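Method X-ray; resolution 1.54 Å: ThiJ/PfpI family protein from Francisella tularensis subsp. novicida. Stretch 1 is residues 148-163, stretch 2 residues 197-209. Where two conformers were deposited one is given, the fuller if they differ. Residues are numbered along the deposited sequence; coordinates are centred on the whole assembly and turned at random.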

# COMPACT_ATOMS: atom_id res chain seq x y z
N ASN A 148 14.30 10.74 7.54
CA ASN A 148 13.41 9.71 7.02
C ASN A 148 13.46 8.43 7.85
O ASN A 148 14.53 7.90 8.10
CB ASN A 148 13.75 9.38 5.57
CG ASN A 148 13.65 10.59 4.66
OD1 ASN A 148 14.51 11.48 4.68
ND2 ASN A 148 12.61 10.62 3.85
N ILE A 149 12.31 7.90 8.25
CA ILE A 149 12.34 6.72 9.10
C ILE A 149 12.78 5.46 8.34
O ILE A 149 13.18 4.49 8.98
CB ILE A 149 10.97 6.43 9.79
CG1 ILE A 149 9.87 6.05 8.78
CG2 ILE A 149 10.59 7.62 10.66
CD1 ILE A 149 8.61 5.47 9.42
N ILE A 150 12.72 5.48 7.01
CA ILE A 150 13.18 4.31 6.25
C ILE A 150 14.67 4.38 5.91
O ILE A 150 15.18 3.45 5.29
CB ILE A 150 12.39 4.09 4.93
CG1 ILE A 150 12.65 5.21 3.92
CG2 ILE A 150 10.91 3.93 5.23
CD1 ILE A 150 11.98 4.96 2.58
N ARG A 151 15.37 5.44 6.31
CA ARG A 151 16.82 5.48 6.05
C ARG A 151 17.50 4.29 6.73
O ARG A 151 17.17 3.93 7.85
CB ARG A 151 17.45 6.80 6.52
CG ARG A 151 17.60 6.97 8.02
CD ARG A 151 17.82 8.46 8.33
NE ARG A 151 18.19 8.74 9.71
CZ ARG A 151 17.38 8.64 10.75
NH1 ARG A 151 16.12 8.25 10.59
NH2 ARG A 151 17.82 8.95 11.97
N ASP A 152 18.42 3.68 5.99
CA ASP A 152 19.21 2.53 6.45
C ASP A 152 18.38 1.25 6.60
O ASP A 152 18.90 0.24 7.09
CB ASP A 152 19.92 2.86 7.78
CG ASP A 152 20.79 4.10 7.68
OD1 ASP A 152 21.39 4.30 6.60
OD2 ASP A 152 20.88 4.87 8.66
N LYS A 153 17.13 1.26 6.16
CA LYS A 153 16.29 0.07 6.26
C LYS A 153 16.17 -0.63 4.91
O LYS A 153 16.17 0.01 3.86
CB LYS A 153 14.92 0.43 6.82
CG LYS A 153 15.02 0.88 8.28
CD LYS A 153 13.68 1.00 8.96
CE LYS A 153 13.84 1.33 10.44
NZ LYS A 153 14.61 2.59 10.67
N GLU A 154 16.10 -1.96 4.96
CA GLU A 154 15.93 -2.76 3.77
C GLU A 154 14.47 -2.74 3.32
O GLU A 154 13.58 -3.11 4.08
CB GLU A 154 16.38 -4.20 4.02
CG GLU A 154 17.82 -4.24 4.49
CD GLU A 154 18.39 -5.62 4.57
OE1 GLU A 154 19.54 -5.76 5.04
OE2 GLU A 154 17.70 -6.58 4.15
N VAL A 155 14.26 -2.26 2.10
CA VAL A 155 12.94 -2.16 1.51
C VAL A 155 12.94 -2.66 0.07
O VAL A 155 14.00 -2.80 -0.56
CB VAL A 155 12.40 -0.69 1.52
CG1 VAL A 155 12.42 -0.10 2.92
CG2 VAL A 155 13.18 0.19 0.55
N THR A 156 11.74 -2.93 -0.43
CA THR A 156 11.52 -3.10 -1.85
C THR A 156 10.27 -2.31 -2.24
O THR A 156 9.77 -1.50 -1.44
CB THR A 156 11.38 -4.60 -2.23
OG1 THR A 156 11.36 -4.74 -3.66
CG2 THR A 156 10.13 -5.22 -1.63
N GLY A 157 9.79 -2.55 -3.45
CA GLY A 157 8.68 -1.81 -4.03
C GLY A 157 8.76 -1.98 -5.54
O GLY A 157 9.71 -2.59 -6.03
N PHE A 158 7.77 -1.49 -6.27
CA PHE A 158 7.70 -1.68 -7.72
C PHE A 158 9.00 -1.22 -8.38
O PHE A 158 9.42 -0.07 -8.22
CB PHE A 158 6.49 -0.93 -8.28
CG PHE A 158 5.99 -1.46 -9.60
CD1 PHE A 158 5.22 -2.61 -9.67
CD2 PHE A 158 6.26 -0.78 -10.77
CE1 PHE A 158 4.73 -3.07 -10.89
CE2 PHE A 158 5.78 -1.23 -11.98
CZ PHE A 158 5.01 -2.38 -12.04
N SER A 159 9.64 -2.11 -9.14
CA SER A 159 11.00 -1.87 -9.61
C SER A 159 11.01 -1.04 -10.89
O SER A 159 10.03 -1.01 -11.63
CB SER A 159 11.73 -3.20 -9.84
OG SER A 159 11.21 -3.87 -10.97
N ASN A 160 12.13 -0.37 -11.16
CA ASN A 160 12.27 0.38 -12.41
C ASN A 160 12.14 -0.52 -13.63
O ASN A 160 11.61 -0.11 -14.65
CB ASN A 160 13.62 1.10 -12.44
CG ASN A 160 13.66 2.28 -11.52
OD1 ASN A 160 12.62 2.77 -11.10
ND2 ASN A 160 14.85 2.76 -11.20
N ASN A 161 12.64 -1.74 -13.50
CA ASN A 161 12.54 -2.75 -14.55
C ASN A 161 11.08 -3.03 -14.88
O ASN A 161 10.66 -2.96 -16.03
CB ASN A 161 13.25 -4.03 -14.09
CG ASN A 161 13.14 -5.16 -15.09
OD1 ASN A 161 13.18 -4.97 -16.31
ND2 ASN A 161 13.03 -6.38 -14.56
N GLU A 162 10.29 -3.32 -13.84
CA GLU A 162 8.87 -3.59 -14.02
C GLU A 162 8.17 -2.36 -14.60
O GLU A 162 7.32 -2.50 -15.48
CB GLU A 162 8.24 -4.02 -12.69
CG GLU A 162 8.48 -5.49 -12.37
CD GLU A 162 8.51 -5.81 -10.88
OE1 GLU A 162 8.96 -4.98 -10.07
OE2 GLU A 162 8.12 -6.95 -10.52
N GLU A 163 8.52 -1.17 -14.12
CA GLU A 163 7.93 0.06 -14.64
C GLU A 163 8.21 0.26 -16.14
O GLU A 163 7.35 0.71 -16.90
CB GLU A 163 8.43 1.28 -13.83
CG GLU A 163 7.53 2.50 -13.94
CD GLU A 163 6.25 2.35 -13.12
OE1 GLU A 163 6.29 2.68 -11.91
OE2 GLU A 163 5.21 1.91 -13.66
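Stretch 2 197-209: VKSDSKIITAQNP

Stretch 2 is a β-hairpin. Strands 197-200 and 203-206 are joined by a type I' turn from Asp 200 to Ile 203. Lys 198 and Thr 205 pair through both backbone N and O atoms, as do Asp 200 and Ile 203.

Residues 154-157 run along the hairpin, roughly antiparallel to strand 197-200 and roughly parallel to strand 203-206. Glu 154 CA lies 5.9 Å from Asp 200 CA, and Val 155 CA lies 5.5 Å from Lys 198 CA. Farther along, Gly 157 CA comes within 4.0 Å of Gln 207 CA. No backbone-to-backbone hydrogen bond links the stretches; side chains of stretch 2 accept from two backbone donors of stretch 1. Glu 154 N donates to Asp 200 OD2 at 2.8 Å, and Thr 156 N donates to Thr 205 OG1 at 2.9 Å. The other carboxylate oxygen, Asp 200 OD1, accepts from Ser 201 OG at 2.9 Å.

Water 1 sits between the two stretches. It is hydrogen-bonded to Glu 154 O, Ile 203 O and Thr 205 OG1, each at 2.8 Å. Lys 198 NZ forms a salt bridge with Glu 154 OE2 at 2.9 Å.

Apolar packing centres on Ile 203: its CD1 lies 3.6 Å from Lys 153 CD and 4.5 Å from Ile 150 CG2. Lys 153 NZ turns back to donate to Ile 149 O at 2.9 Å.

At the far end, Glu 162 ties the helix start to stretch 2. Its OE1 accepts from Gln 207 NE2 at 3.0 Å, and Glu 162 OE2 accepts from Asn 208 ND2 at 2.9 Å. Ser 159 N and Ser 159 OG also donate to Glu 162 OE1, at 3.1 and 2.7 Å. Ser 159 OG in turn caps the helix, accepting from Glu 162 N at 3.1 Å. Phe 158 N lies 3.2 Å from Gln 207 O, but the angle is too poor for a hydrogen bond.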

# COMPACT_ATOMS: atom_id res chain seq x y z
N VAL A 197 9.45 -9.93 -0.72
CA VAL A 197 9.02 -9.23 0.47
C VAL A 197 10.21 -8.95 1.38
O VAL A 197 11.01 -9.84 1.67
CB VAL A 197 7.96 -10.04 1.25
CG1 VAL A 197 7.53 -9.32 2.52
CG2 VAL A 197 6.76 -10.32 0.35
N LYS A 198 10.31 -7.71 1.84
CA LYS A 198 11.32 -7.29 2.79
C LYS A 198 10.69 -6.90 4.12
O LYS A 198 9.59 -6.36 4.14
CB LYS A 198 12.11 -6.11 2.23
CG LYS A 198 12.90 -6.45 0.95
CD LYS A 198 13.96 -7.54 1.16
CE LYS A 198 14.96 -7.18 2.21
NZ LYS A 198 16.09 -8.14 2.30
N SER A 199 11.40 -7.18 5.20
CA SER A 199 10.93 -6.85 6.54
C SER A 199 12.10 -6.31 7.37
O SER A 199 13.11 -7.00 7.57
CB SER A 199 10.31 -8.08 7.20
OG SER A 199 9.61 -7.73 8.38
N ASP A 200 11.96 -5.08 7.84
CA ASP A 200 13.00 -4.41 8.61
C ASP A 200 12.33 -3.54 9.65
O ASP A 200 11.62 -2.60 9.31
CB ASP A 200 13.89 -3.57 7.68
CG ASP A 200 15.16 -3.11 8.35
OD1 ASP A 200 15.16 -2.94 9.59
OD2 ASP A 200 16.15 -2.89 7.64
N SER A 201 12.53 -3.87 10.93
CA SER A 201 11.96 -3.09 12.02
C SER A 201 10.43 -2.97 11.93
O SER A 201 9.87 -1.92 12.24
CB SER A 201 12.59 -1.69 12.04
OG SER A 201 14.01 -1.80 12.04
N LYS A 202 9.79 -4.05 11.51
CA LYS A 202 8.34 -4.15 11.33
C LYS A 202 7.81 -3.22 10.24
O LYS A 202 6.61 -2.98 10.15
CB LYS A 202 7.61 -3.90 12.65
CG LYS A 202 7.79 -5.02 13.68
CD LYS A 202 6.88 -4.75 14.85
CE LYS A 202 6.85 -5.87 15.85
NZ LYS A 202 5.91 -5.53 16.95
N ILE A 203 8.71 -2.74 9.39
CA ILE A 203 8.34 -2.12 8.13
C ILE A 203 8.44 -3.20 7.06
O ILE A 203 9.54 -3.68 6.77
CB ILE A 203 9.24 -0.93 7.77
CG1 ILE A 203 9.11 0.16 8.84
CG2 ILE A 203 8.88 -0.39 6.39
CD1 ILE A 203 10.13 1.28 8.73
N ILE A 204 7.31 -3.58 6.51
CA ILE A 204 7.21 -4.70 5.59
C ILE A 204 6.84 -4.16 4.22
O ILE A 204 5.79 -3.54 4.06
CB ILE A 204 6.17 -5.73 6.06
CG1 ILE A 204 6.58 -6.26 7.44
CG2 ILE A 204 6.04 -6.86 5.05
CD1 ILE A 204 5.51 -7.07 8.13
N THR A 205 7.70 -4.38 3.24
CA THR A 205 7.44 -3.92 1.89
C THR A 205 7.45 -5.09 0.91
O THR A 205 8.08 -6.12 1.15
CB THR A 205 8.45 -2.83 1.45
OG1 THR A 205 9.79 -3.29 1.64
CG2 THR A 205 8.27 -1.54 2.26
N ALA A 206 6.72 -4.93 -0.18
CA ALA A 206 6.55 -6.00 -1.17
C ALA A 206 6.60 -5.38 -2.56
O ALA A 206 6.24 -4.22 -2.75
CB ALA A 206 5.23 -6.73 -0.94
N GLN A 207 7.08 -6.15 -3.52
CA GLN A 207 7.50 -5.58 -4.79
C GLN A 207 6.38 -5.35 -5.82
O GLN A 207 6.39 -4.34 -6.51
CB GLN A 207 8.56 -6.49 -5.40
CG GLN A 207 9.18 -5.97 -6.68
CD GLN A 207 10.32 -6.84 -7.14
OE1 GLN A 207 11.01 -7.44 -6.32
NE2 GLN A 207 10.52 -6.92 -8.45
N ASN A 208 5.42 -6.27 -5.90
CA ASN A 208 4.52 -6.34 -7.05
C ASN A 208 3.25 -7.11 -6.68
O ASN A 208 3.14 -7.63 -5.58
CB ASN A 208 5.28 -6.99 -8.22
CG ASN A 208 5.93 -8.29 -7.83
OD1 ASN A 208 5.38 -9.05 -7.03
ND2 ASN A 208 7.13 -8.56 -8.37
N PRO A 209 2.25 -7.15 -7.59
CA PRO A 209 1.02 -7.86 -7.24
C PRO A 209 1.28 -9.33 -6.94
O PRO A 209 0.55 -9.94 -6.15
CB PRO A 209 0.16 -7.70 -8.50
CG PRO A 209 0.69 -6.48 -9.16
CD PRO A 209 2.15 -6.48 -8.89
O HOH W 1 10.79 -3.19 4.28